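Local coordinates for protein acyl-coenzyme A oxidase 3 (Yarrowia lipolytica, PDB 5YS9) that uses FAD to oxidise acyl-CoA substrates to (2E)-enoyl-CoA, passing electrons to O2 to give H2O2 in peroxisomal fatty acid beta-oxidation, at residues E22-L27 / R326-R332; E30-F36 / R627-Y633. All coordinates share one frame; numbering follows the deposited sequence.

Contact 1: residues E22-L27 / R326-R332; sequences EPPKAL and RYACVRR. With FAD (flavin-adenine dinucleotide), chain D.
Next to the FAD site at the subunit interface of an acyl-CoA oxidase, the N-terminal helix 23-31 packs against the C-terminal end of the long helix 300-330, where Pro23 and Val330 meet. The short helical segments cross at 106°, their axes 8.9 Å apart. Pro23, rigid and suited to a first helical turn, sets its CB 3.8 Å from Val330 CB, and the compact branch CG1 of Val330 also lies against Ala26 and Leu27. In Leu27 chi1 (-170°) places CG beside the carbonyl carbon, and from there CD1 meets Cys329 CB at 4.1 Å and CD2 the aliphatic CG of Arg326, whose guanidinium pairs with Asp635. After Val330 the neighbouring arginines part. Arg331 gives NE and NH2 to FAD O2A, the NH2 bond being 2.7 Å long; its NH1 reaches Leu165 O of the second subunit. Arg332, extended from CG to NE, carries its guanidinium to Glu22 and also bonds Glu342 O through NH1. The carboxylate of Glu22 is gripped side-on: Arg332 NE meets OE1 at 2.9 Å and NH2 meets OE2 at 3.3 Å, both nearly straight, carboxylate and guanidinium planes 33° apart.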
ATOM      1  N   GLU A  22      10.963  30.464   1.398  1.00 36.11           N
ATOM      2  CA  GLU A  22      10.392  30.399   2.732  1.00 38.17           C
ATOM      3  C   GLU A  22      10.687  29.158   3.569  1.00 39.33           C
ATOM      4  O   GLU A  22      10.869  29.262   4.761  1.00 40.61           O
ATOM      5  CB  GLU A  22       8.899  30.686   2.729  1.00 33.57           C
ATOM      6  CG  GLU A  22       8.454  31.356   4.003  1.00 33.88           C
ATOM      7  CD  GLU A  22       7.213  30.757   4.593  1.00 36.48           C
ATOM      8  OE1 GLU A  22       6.343  30.323   3.840  1.00 37.73           O
ATOM      9  OE2 GLU A  22       7.106  30.731   5.817  1.00 40.29           O
ATOM     10  N   PRO A  23      10.693  27.984   2.961  1.00 38.13           N
ATOM     11  CA  PRO A  23      10.791  26.731   3.761  1.00 37.76           C
ATOM     12  C   PRO A  23      11.852  26.631   4.897  1.00 39.12           C
ATOM     13  O   PRO A  23      11.480  26.315   6.038  1.00 36.63           O
ATOM     14  CB  PRO A  23      11.017  25.656   2.703  1.00 36.22           C
ATOM     15  CG  PRO A  23      10.305  26.202   1.490  1.00 38.87           C
ATOM     16  CD  PRO A  23      10.585  27.691   1.517  1.00 38.07           C
ATOM     17  N   PRO A  24      13.146  26.937   4.621  1.00 38.84           N
ATOM     18  CA  PRO A  24      14.095  26.866   5.753  1.00 34.92           C
ATOM     19  C   PRO A  24      13.747  27.796   6.916  1.00 33.74           C
ATOM     20  O   PRO A  24      14.005  27.455   8.061  1.00 37.36           O
ATOM     21  CB  PRO A  24      15.440  27.256   5.134  1.00 33.09           C
ATOM     22  CG  PRO A  24      15.091  28.059   3.948  1.00 37.15           C
ATOM     23  CD  PRO A  24      13.796  27.466   3.402  1.00 39.67           C
ATOM     24  N   LYS A  25      13.163  28.945   6.629  1.00 33.53           N
ATOM     25  CA  LYS A  25      12.741  29.856   7.674  1.00 37.79           C
ATOM     26  C   LYS A  25      11.541  29.282   8.458  1.00 37.71           C
ATOM     27  O   LYS A  25      11.541  29.305   9.691  1.00 44.52           O
ATOM     28  CB  LYS A  25      12.438  31.240   7.082  1.00 42.51           C
ATOM     29  CG  LYS A  25      12.220  32.348   8.086  1.00 46.73           C
ATOM     30  CD  LYS A  25      13.490  32.773   8.823  1.00 53.41           C
ATOM     31  CE  LYS A  25      13.127  33.804   9.909  1.00 57.32           C
ATOM     32  NZ  LYS A  25      14.300  34.360  10.643  1.00 56.39           N
ATOM     33  N   ALA A  26      10.543  28.752   7.772  1.00 34.26           N
ATOM     34  CA  ALA A  26       9.425  28.091   8.466  1.00 34.47           C
ATOM     35  C   ALA A  26       9.884  26.967   9.396  1.00 37.55           C
ATOM     36  O   ALA A  26       9.518  26.928  10.578  1.00 36.78           O
ATOM     37  CB  ALA A  26       8.398  27.572   7.464  1.00 34.77           C
ATOM     38  N   LEU A  27      10.730  26.069   8.890  1.00 38.87           N
ATOM     39  CA  LEU A  27      11.164  24.952   9.726  1.00 36.87           C
ATOM     40  C   LEU A  27      12.020  25.404  10.927  1.00 36.36           C
ATOM     41  O   LEU A  27      11.929  24.839  12.009  1.00 38.28           O
ATOM     42  CB  LEU A  27      11.839  23.875   8.893  1.00 35.51           C
ATOM     43  CG  LEU A  27      12.127  22.552   9.623  1.00 35.99           C
ATOM     44  CD1 LEU A  27      10.853  21.924  10.164  1.00 38.45           C
ATOM     45  CD2 LEU A  27      12.809  21.581   8.682  1.00 36.65           C
ATOM     46  N   ARG A 326       8.149  17.235   8.240  1.00 33.34           N
ATOM     47  CA  ARG A 326       8.976  18.370   7.831  1.00 33.54           C
ATOM     48  C   ARG A 326       8.419  19.030   6.595  1.00 34.31           C
ATOM     49  O   ARG A 326       8.288  20.265   6.567  1.00 34.07           O
ATOM     50  CB  ARG A 326      10.428  17.956   7.580  1.00 33.37           C
ATOM     51  CG  ARG A 326      11.194  17.750   8.860  1.00 30.54           C
ATOM     52  CD  ARG A 326      12.567  17.203   8.565  1.00 28.77           C
ATOM     53  NE  ARG A 326      13.181  16.836   9.828  1.00 31.50           N
ATOM     54  CZ  ARG A 326      14.404  16.325  10.003  1.00 29.61           C
ATOM     55  NH1 ARG A 326      15.187  16.051   8.971  1.00 28.34           N
ATOM     56  NH2 ARG A 326      14.809  16.047  11.250  1.00 29.23           N
ATOM     57  N   TYR A 327       8.077  18.223   5.580  1.00 32.84           N
ATOM     58  CA  TYR A 327       7.301  18.739   4.445  1.00 30.71           C
ATOM     59  C   TYR A 327       6.082  19.498   4.915  1.00 31.39           C
ATOM     60  O   TYR A 327       5.861  20.635   4.534  1.00 34.87           O
ATOM     61  CB  TYR A 327       6.821  17.627   3.518  1.00 30.87           C
ATOM     62  CG  TYR A 327       6.186  18.128   2.244  1.00 28.09           C
ATOM     63  CD1 TYR A 327       6.915  18.872   1.335  1.00 28.33           C
ATOM     64  CD2 TYR A 327       4.892  17.843   1.944  1.00 30.44           C
ATOM     65  CE1 TYR A 327       6.347  19.366   0.187  1.00 29.73           C
ATOM     66  CE2 TYR A 327       4.309  18.332   0.795  1.00 33.14           C
ATOM     67  CZ  TYR A 327       5.050  19.091  -0.095  1.00 32.66           C
ATOM     68  OH  TYR A 327       4.490  19.544  -1.279  1.00 35.92           O
ATOM     69  N   ALA A 328       5.294  18.887   5.775  1.00 32.00           N
ATOM     70  CA  ALA A 328       4.091  19.552   6.256  1.00 31.05           C
ATOM     71  C   ALA A 328       4.326  20.945   6.901  1.00 30.84           C
ATOM     72  O   ALA A 328       3.438  21.810   6.832  1.00 30.37           O
ATOM     73  CB  ALA A 328       3.387  18.627   7.223  1.00 31.60           C
ATOM     74  N   CYS A 329       5.480  21.140   7.545  1.00 30.76           N
ATOM     75  CA  CYS A 329       5.751  22.380   8.290  1.00 35.43           C
ATOM     76  C   CYS A 329       6.056  23.545   7.375  1.00 39.68           C
ATOM     77  O   CYS A 329       5.915  24.716   7.779  1.00 40.80           O
ATOM     78  CB  CYS A 329       6.881  22.195   9.305  1.00 38.13           C
ATOM     79  SG  CYS A 329       6.434  21.048  10.669  1.00 36.13           S
ATOM     80  N   VAL A 330       6.478  23.216   6.163  1.00 40.61           N
ATOM     81  CA  VAL A 330       6.812  24.215   5.175  1.00 36.76           C
ATOM     82  C   VAL A 330       5.858  24.328   3.998  1.00 36.23           C
ATOM     83  O   VAL A 330       5.896  25.307   3.294  1.00 32.33           O
ATOM     84  CB  VAL A 330       8.246  24.033   4.650  1.00 35.16           C
ATOM     85  CG1 VAL A 330       9.190  23.748   5.791  1.00 36.08           C
ATOM     86  CG2 VAL A 330       8.324  22.949   3.601  1.00 33.82           C
ATOM     87  N   ARG A 331       5.000  23.342   3.787  1.00 39.99           N
ATOM     88  CA  ARG A 331       4.176  23.345   2.591  1.00 38.40           C
ATOM     89  C   ARG A 331       2.884  24.107   2.768  1.00 39.16           C
ATOM     90  O   ARG A 331       2.101  23.803   3.627  1.00 44.12           O
ATOM     91  CB  ARG A 331       3.888  21.927   2.125  1.00 37.63           C
ATOM     92  CG  ARG A 331       2.827  21.831   1.044  1.00 36.12           C
ATOM     93  CD  ARG A 331       3.323  22.274  -0.312  1.00 33.53           C
ATOM     94  NE  ARG A 331       2.348  21.973  -1.342  1.00 34.12           N
ATOM     95  CZ  ARG A 331       2.607  21.932  -2.638  1.00 30.74           C
ATOM     96  NH1 ARG A 331       3.815  22.183  -3.077  1.00 29.15           N
ATOM     97  NH2 ARG A 331       1.651  21.635  -3.487  1.00 30.78           N
ATOM     98  N   ARG A 332       2.660  25.093   1.921  1.00 40.95           N
ATOM     99  CA  ARG A 332       1.469  25.896   2.022  1.00 40.09           C
ATOM    100  C   ARG A 332       0.556  25.585   0.860  1.00 39.95           C
ATOM    101  O   ARG A 332       0.972  25.625  -0.274  1.00 38.08           O
ATOM    102  CB  ARG A 332       1.827  27.376   1.987  1.00 41.61           C
ATOM    103  CG  ARG A 332       2.524  27.918   3.212  1.00 43.72           C
ATOM    104  CD  ARG A 332       2.687  29.424   3.098  1.00 43.36           C
ATOM    105  NE  ARG A 332       3.514  29.996   4.155  1.00 43.27           N
ATOM    106  CZ  ARG A 332       3.039  30.514   5.276  1.00 40.90           C
ATOM    107  NH1 ARG A 332       1.744  30.530   5.501  1.00 36.84           N
ATOM    108  NH2 ARG A 332       3.864  31.008   6.169  1.00 41.14           N
TER
HETATM  109  PA  FAD D 801      -0.969  19.612  -2.429  1.00 56.81           P
HETATM  110  O1A FAD D 801      -2.148  20.139  -3.155  1.00 54.66           O
HETATM  111  O2A FAD D 801      -0.029  20.526  -1.743  1.00 56.38           O
HETATM  112  O5B FAD D 801      -1.387  18.579  -1.316  1.00 61.91           O
HETATM  113  C5B FAD D 801      -0.330  17.939  -0.618  1.00 57.00           C
HETATM  114  C4B FAD D 801      -0.895  17.292   0.618  1.00 57.70           C
HETATM  115  O4B FAD D 801      -1.456  18.302   1.444  1.00 59.13           O
HETATM  116  C3B FAD D 801      -2.018  16.377   0.201  1.00 58.11           C
HETATM  117  O3B FAD D 801      -1.936  15.156   0.910  1.00 52.66           O
HETATM  118  C2B FAD D 801      -3.265  17.081   0.636  1.00 56.35           C
HETATM  119  O2B FAD D 801      -4.233  16.129   1.059  1.00 50.79           O
HETATM  120  C1B FAD D 801      -2.798  17.985   1.753  1.00 57.28           C
HETATM  121  N9A FAD D 801      -3.644  19.174   1.652  1.00 66.31           N
HETATM  122  C8A FAD D 801      -3.546  20.124   0.718  1.00 62.99           C
HETATM  123  N7A FAD D 801      -4.499  21.055   0.900  1.00 68.09           N
HETATM  124  C5A FAD D 801      -5.234  20.696   1.958  1.00 66.01           C
HETATM  125  C6A FAD D 801      -6.398  21.231   2.684  1.00 62.96           C
HETATM  126  N6A FAD D 801      -6.994  22.379   2.317  1.00 59.90           N
HETATM  127  N1A FAD D 801      -6.843  20.533   3.734  1.00 62.58           N
HETATM  128  C2A FAD D 801      -6.262  19.392   4.117  1.00 65.85           C
HETATM  129  N3A FAD D 801      -5.208  18.845   3.510  1.00 57.85           N
HETATM  130  C4A FAD D 801      -4.666  19.444   2.444  1.00 63.52           C
HETATM  131  N1  FAD D 801      -0.121  17.908 -13.431  1.00 37.15           N
HETATM  132  C2  FAD D 801      -0.311  18.424 -14.653  1.00 34.21           C
HETATM  133  O2  FAD D 801      -0.736  19.569 -14.741  1.00 33.07           O
HETATM  134  N3  FAD D 801      -0.077  17.751 -15.771  1.00 32.60           N
HETATM  135  C4  FAD D 801       0.371  16.516 -15.756  1.00 32.61           C
HETATM  136  O4  FAD D 801       0.580  15.928 -16.806  1.00 35.76           O
HETATM  137  C4X FAD D 801       0.612  15.869 -14.465  1.00 35.29           C
HETATM  138  N5  FAD D 801       1.064  14.617 -14.384  1.00 38.16           N
HETATM  139  C5X FAD D 801       1.288  14.055 -13.194  1.00 38.28           C
HETATM  140  C6  FAD D 801       1.776  12.768 -13.156  1.00 40.96           C
HETATM  141  C7  FAD D 801       2.017  12.168 -11.946  1.00 39.97           C
HETATM  142  C7M FAD D 801       2.534  10.766 -11.908  1.00 43.98           C
HETATM  143  C8  FAD D 801       1.757  12.912 -10.698  1.00 41.83           C
HETATM  144  C8M FAD D 801       2.014  12.269  -9.376  1.00 46.05           C
HETATM  145  C9  FAD D 801       1.265  14.196 -10.736  1.00 41.92           C
HETATM  146  C9A FAD D 801       1.026  14.803 -11.946  1.00 38.72           C
HETATM  147  N10 FAD D 801       0.528  16.114 -12.005  1.00 37.29           N
HETATM  148  C10 FAD D 801       0.330  16.664 -13.266  1.00 35.45           C
HETATM  149  C1' FAD D 801       0.262  16.915 -10.809  1.00 42.46           C
HETATM  150  C2' FAD D 801      -0.879  16.403  -9.927  1.00 45.12           C
HETATM  151  O2' FAD D 801      -2.134  16.808 -10.461  1.00 42.19           O
HETATM  152  C3' FAD D 801      -0.724  16.920  -8.496  1.00 46.35           C
HETATM  153  O3' FAD D 801       0.215  16.093  -7.843  1.00 44.76           O
HETATM  154  C4' FAD D 801      -1.992  16.904  -7.657  1.00 48.67           C
HETATM  155  O4' FAD D 801      -3.083  17.294  -8.476  1.00 50.27           O
HETATM  156  C5' FAD D 801      -1.950  17.906  -6.513  1.00 50.95           C
HETATM  157  O5' FAD D 801      -1.186  17.507  -5.386  1.00 52.52           O
HETATM  158  P   FAD D 801      -0.018  18.447  -4.849  1.00 55.76           P
HETATM  159  O1P FAD D 801       1.288  17.778  -5.047  1.00 63.04           O
HETATM  160  O2P FAD D 801      -0.223  19.792  -5.423  1.00 59.58           O
HETATM  161  O3P FAD D 801      -0.182  18.511  -3.274  1.00 63.61           O

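Contact 2: residues E30-F36 / R627-Y633; sequences ERAKVKF and RDQVAGY
Arg627, in the last turn of helix 609-628, grips Glu30 end-on, NH1 giving a 2.8 Å bond to OE2 on its syn lone pair and NH2 a 3.0 Å bond to OE1, carboxylate and guanidinium planes 40° apart. Lys33 NZ reaches the same OE1 from the face opposite Arg627 NH2, and Arg627 NH1 also pairs with Asp347. With Glu30 cut back to an alanine, Lys33 NZ would probably lose its carboxylate and face Arg627 NH1, 3.8 Å away, with Asp347 left to pair with the arginine. Asp628 crosses the Lys33 chain slantwise, OD1 near Lys33 CD, one water joining OD1 to Lys33 NZ and another joining OD2 to Lys33 O. Gln629, N-cap of helix 630-635, bends at chi2 (-69°), which brings its amide between Lys33 O and Lys35 N: NE2 donates to Lys33 O at 3.0 Å, and OE1 takes Lys35 N at 2.6 Å in the carbonyl plane. Ala631, with only a methyl, lets the backbone of Glu30 come close, its CB 3.9 Å from Glu30 O. At Gly632 a side chain would clash with Phe36 CZ; the bare backbone meets that ring at its edge, while Val34 CG2 lies 3.2 Å from Gly632 N. Tyr633 meets Phe36 obliquely. Thus Glu30, with Asp347, probably offsets much of the charge of Lys33 and Arg627, while a neutral amide ties down the chain leaving helix 23-31.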
ATOM      1  N   GLU A  30       9.637  26.413  13.649  1.00 39.42           N
ATOM      2  CA  GLU A  30       9.154  25.258  14.388  1.00 38.83           C
ATOM      3  C   GLU A  30      10.115  24.767  15.444  1.00 37.51           C
ATOM      4  O   GLU A  30       9.718  24.378  16.514  1.00 36.10           O
ATOM      5  CB  GLU A  30       8.802  24.128  13.440  1.00 40.89           C
ATOM      6  CG  GLU A  30       7.772  24.515  12.413  1.00 41.01           C
ATOM      7  CD  GLU A  30       6.382  24.579  12.981  1.00 39.35           C
ATOM      8  OE1 GLU A  30       6.228  24.515  14.203  1.00 38.34           O
ATOM      9  OE2 GLU A  30       5.447  24.688  12.194  1.00 41.63           O
ATOM     10  N   ARG A  31      11.391  24.785  15.112  1.00 37.48           N
ATOM     11  CA  ARG A  31      12.436  24.364  16.019  1.00 38.85           C
ATOM     12  C   ARG A  31      12.454  25.273  17.235  1.00 41.94           C
ATOM     13  O   ARG A  31      12.709  24.848  18.349  1.00 44.30           O
ATOM     14  CB  ARG A  31      13.783  24.317  15.312  1.00 36.98           C
ATOM     15  CG  ARG A  31      14.269  22.907  15.064  1.00 42.40           C
ATOM     16  CD  ARG A  31      15.289  22.810  13.952  1.00 40.54           C
ATOM     17  NE  ARG A  31      15.266  21.489  13.350  1.00 47.48           N
ATOM     18  CZ  ARG A  31      15.330  21.239  12.053  1.00 41.32           C
ATOM     19  NH1 ARG A  31      15.286  19.997  11.632  1.00 37.05           N
ATOM     20  NH2 ARG A  31      15.442  22.222  11.188  1.00 43.61           N
ATOM     21  N   ALA A  32      12.163  26.537  16.994  1.00 41.14           N
ATOM     22  CA  ALA A  32      12.137  27.567  18.009  1.00 45.56           C
ATOM     23  C   ALA A  32      11.097  27.331  19.108  1.00 45.03           C
ATOM     24  O   ALA A  32      11.222  27.867  20.188  1.00 45.17           O
ATOM     25  CB  ALA A  32      11.928  28.922  17.362  1.00 42.97           C
ATOM     26  N   LYS A  33      10.051  26.578  18.813  1.00 43.86           N
ATOM     27  CA  LYS A  33       8.973  26.284  19.809  1.00 43.47           C
ATOM     28  C   LYS A  33       9.308  25.175  20.816  1.00 42.49           C
ATOM     29  O   LYS A  33       8.702  25.064  21.865  1.00 43.51           O
ATOM     30  CB  LYS A  33       7.686  25.865  19.082  1.00 41.67           C
ATOM     31  CG  LYS A  33       7.237  26.896  18.072  1.00 43.15           C
ATOM     32  CD  LYS A  33       6.124  26.369  17.209  1.00 46.85           C
ATOM     33  CE  LYS A  33       5.546  27.476  16.354  1.00 46.64           C
ATOM     34  NZ  LYS A  33       4.500  26.855  15.510  1.00 54.30           N
ATOM     35  N   VAL A  34      10.260  24.332  20.467  1.00 45.37           N
ATOM     36  CA  VAL A  34      10.506  23.094  21.183  1.00 42.29           C
ATOM     37  C   VAL A  34      10.816  23.371  22.656  1.00 44.09           C
ATOM     38  O   VAL A  34      11.668  24.179  22.948  1.00 41.44           O
ATOM     39  CB  VAL A  34      11.633  22.335  20.454  1.00 39.93           C
ATOM     40  CG1 VAL A  34      12.324  21.306  21.336  1.00 40.89           C
ATOM     41  CG2 VAL A  34      11.050  21.689  19.205  1.00 39.88           C
ATOM     42  N   LYS A  35      10.123  22.700  23.577  1.00 46.00           N
ATOM     43  CA  LYS A  35      10.249  23.018  25.023  1.00 46.37           C
ATOM     44  C   LYS A  35      11.137  22.095  25.797  1.00 43.93           C
ATOM     45  O   LYS A  35      11.497  22.396  26.908  1.00 44.69           O
ATOM     46  CB  LYS A  35       8.886  23.065  25.690  1.00 44.68           C
ATOM     47  CG  LYS A  35       8.215  24.418  25.511  1.00 48.73           C
ATOM     48  CD  LYS A  35       6.710  24.269  25.354  1.00 51.20           C
ATOM     49  CE  LYS A  35       5.948  25.223  26.237  1.00 51.66           C
ATOM     50  NZ  LYS A  35       4.521  25.113  25.851  1.00 56.57           N
ATOM     51  N   PHE A  36      11.538  20.997  25.192  1.00 45.97           N
ATOM     52  CA  PHE A  36      12.392  20.018  25.839  1.00 43.92           C
ATOM     53  C   PHE A  36      13.727  19.969  25.120  1.00 44.80           C
ATOM     54  O   PHE A  36      13.835  20.373  23.967  1.00 41.48           O
ATOM     55  CB  PHE A  36      11.730  18.634  25.868  1.00 40.31           C
ATOM     56  CG  PHE A  36      11.236  18.149  24.531  1.00 36.13           C
ATOM     57  CD1 PHE A  36      12.050  17.411  23.705  1.00 33.06           C
ATOM     58  CD2 PHE A  36       9.925  18.391  24.133  1.00 34.70           C
ATOM     59  CE1 PHE A  36      11.576  16.927  22.493  1.00 33.58           C
ATOM     60  CE2 PHE A  36       9.457  17.932  22.915  1.00 34.37           C
ATOM     61  CZ  PHE A  36      10.280  17.199  22.087  1.00 31.79           C
ATOM     62  N   ARG A 627       1.291  18.877  17.747  1.00 36.32           N
ATOM     63  CA  ARG A 627       1.704  19.735  16.661  1.00 37.46           C
ATOM     64  C   ARG A 627       2.654  20.854  17.032  1.00 40.74           C
ATOM     65  O   ARG A 627       3.550  21.174  16.259  1.00 45.07           O
ATOM     66  CB  ARG A 627       0.494  20.337  15.987  1.00 36.75           C
ATOM     67  CG  ARG A 627       0.867  21.250  14.825  1.00 36.65           C
ATOM     68  CD  ARG A 627       0.848  22.705  15.238  1.00 33.19           C
ATOM     69  NE  ARG A 627       1.229  23.614  14.183  1.00 33.42           N
ATOM     70  CZ  ARG A 627       2.489  23.873  13.837  1.00 37.92           C
ATOM     71  NH1 ARG A 627       2.727  24.759  12.888  1.00 33.54           N
ATOM     72  NH2 ARG A 627       3.520  23.252  14.433  1.00 38.83           N
ATOM     73  N   ASP A 628       2.477  21.445  18.201  1.00 40.34           N
ATOM     74  CA  ASP A 628       3.308  22.553  18.625  1.00 38.85           C
ATOM     75  C   ASP A 628       4.757  22.127  18.746  1.00 40.46           C
ATOM     76  O   ASP A 628       5.656  22.881  18.444  1.00 41.83           O
ATOM     77  CB  ASP A 628       2.809  23.122  19.943  1.00 39.62           C
ATOM     78  CG  ASP A 628       3.478  24.418  20.306  1.00 42.20           C
ATOM     79  OD1 ASP A 628       3.271  25.404  19.595  1.00 52.27           O
ATOM     80  OD2 ASP A 628       4.211  24.461  21.298  1.00 37.84           O
ATOM     81  N   GLN A 629       4.967  20.910  19.211  1.00 39.96           N
ATOM     82  CA  GLN A 629       6.288  20.392  19.492  1.00 38.79           C
ATOM     83  C   GLN A 629       6.824  19.463  18.416  1.00 38.98           C
ATOM     84  O   GLN A 629       7.755  18.727  18.653  1.00 39.63           O
ATOM     85  CB  GLN A 629       6.304  19.676  20.842  1.00 42.60           C
ATOM     86  CG  GLN A 629       5.979  20.553  22.036  1.00 39.39           C
ATOM     87  CD  GLN A 629       7.045  21.574  22.332  1.00 39.62           C
ATOM     88  OE1 GLN A 629       8.171  21.242  22.645  1.00 39.77           O
ATOM     89  NE2 GLN A 629       6.686  22.823  22.237  1.00 36.72           N
ATOM     90  N   VAL A 630       6.236  19.493  17.234  1.00 38.33           N
ATOM     91  CA  VAL A 630       6.488  18.475  16.226  1.00 37.60           C
ATOM     92  C   VAL A 630       7.944  18.355  15.794  1.00 36.48           C
ATOM     93  O   VAL A 630       8.426  17.267  15.562  1.00 36.70           O
ATOM     94  CB  VAL A 630       5.616  18.700  14.985  1.00 39.89           C
ATOM     95  CG1 VAL A 630       5.975  20.005  14.322  1.00 45.84           C
ATOM     96  CG2 VAL A 630       5.761  17.550  14.013  1.00 39.48           C
ATOM     97  N   ALA A 631       8.636  19.471  15.678  1.00 34.95           N
ATOM     98  CA  ALA A 631      10.035  19.461  15.321  1.00 32.43           C
ATOM     99  C   ALA A 631      10.879  18.740  16.353  1.00 32.65           C
ATOM    100  O   ALA A 631      11.832  18.092  16.005  1.00 31.85           O
ATOM    101  CB  ALA A 631      10.537  20.867  15.110  1.00 35.00           C
ATOM    102  N   GLY A 632      10.563  18.907  17.630  1.00 36.13           N
ATOM    103  CA  GLY A 632      11.250  18.166  18.666  1.00 32.97           C
ATOM    104  C   GLY A 632      11.055  16.664  18.644  1.00 34.44           C
ATOM    105  O   GLY A 632      12.004  15.915  18.735  1.00 34.48           O
ATOM    106  N   TYR A 633       9.823  16.218  18.474  1.00 38.14           N
ATOM    107  CA  TYR A 633       9.558  14.794  18.401  1.00 40.71           C
ATOM    108  C   TYR A 633      10.312  14.115  17.228  1.00 40.16           C
ATOM    109  O   TYR A 633      10.813  12.999  17.379  1.00 39.22           O
ATOM    110  CB  TYR A 633       8.073  14.559  18.222  1.00 40.07           C
ATOM    111  CG  TYR A 633       7.176  14.906  19.394  1.00 40.58           C
ATOM    112  CD1 TYR A 633       7.321  14.265  20.614  1.00 43.99           C
ATOM    113  CD2 TYR A 633       6.121  15.805  19.247  1.00 39.98           C
ATOM    114  CE1 TYR A 633       6.466  14.527  21.682  1.00 40.55           C
ATOM    115  CE2 TYR A 633       5.265  16.063  20.292  1.00 42.92           C
ATOM    116  CZ  TYR A 633       5.459  15.421  21.515  1.00 40.32           C
ATOM    117  OH  TYR A 633       4.625  15.664  22.553  1.00 34.87           O
TER
HETATM  118  O   HOH W   1       2.060  26.103  16.737  1.00 41.74           O
HETATM  119  O   HOH W   2       6.147  26.396  22.207  1.00 46.53           O

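How the contacts relate
Contacts 1 and 2 lie about 13 Å apart, centre to centre, on the same side of the chain's centre. Both use helix 23-31, contact 1 its beginning and contact 2 its end with the turn that follows. Along the chain their segments alternate: 22-27, 30-36, 326-332, 627-633. One short N-terminal helix therefore meets the end of helix 300-330 in the C-alpha1 region and the junction of helices 609-628 and 630-635 in the C-terminal region. The two contacts touch directly, Cys329 SG lying 3.8 Å from Val630 CG1, so three distant parts of the sequence come together, and only contact 1 continues, through Arg331, to the FAD.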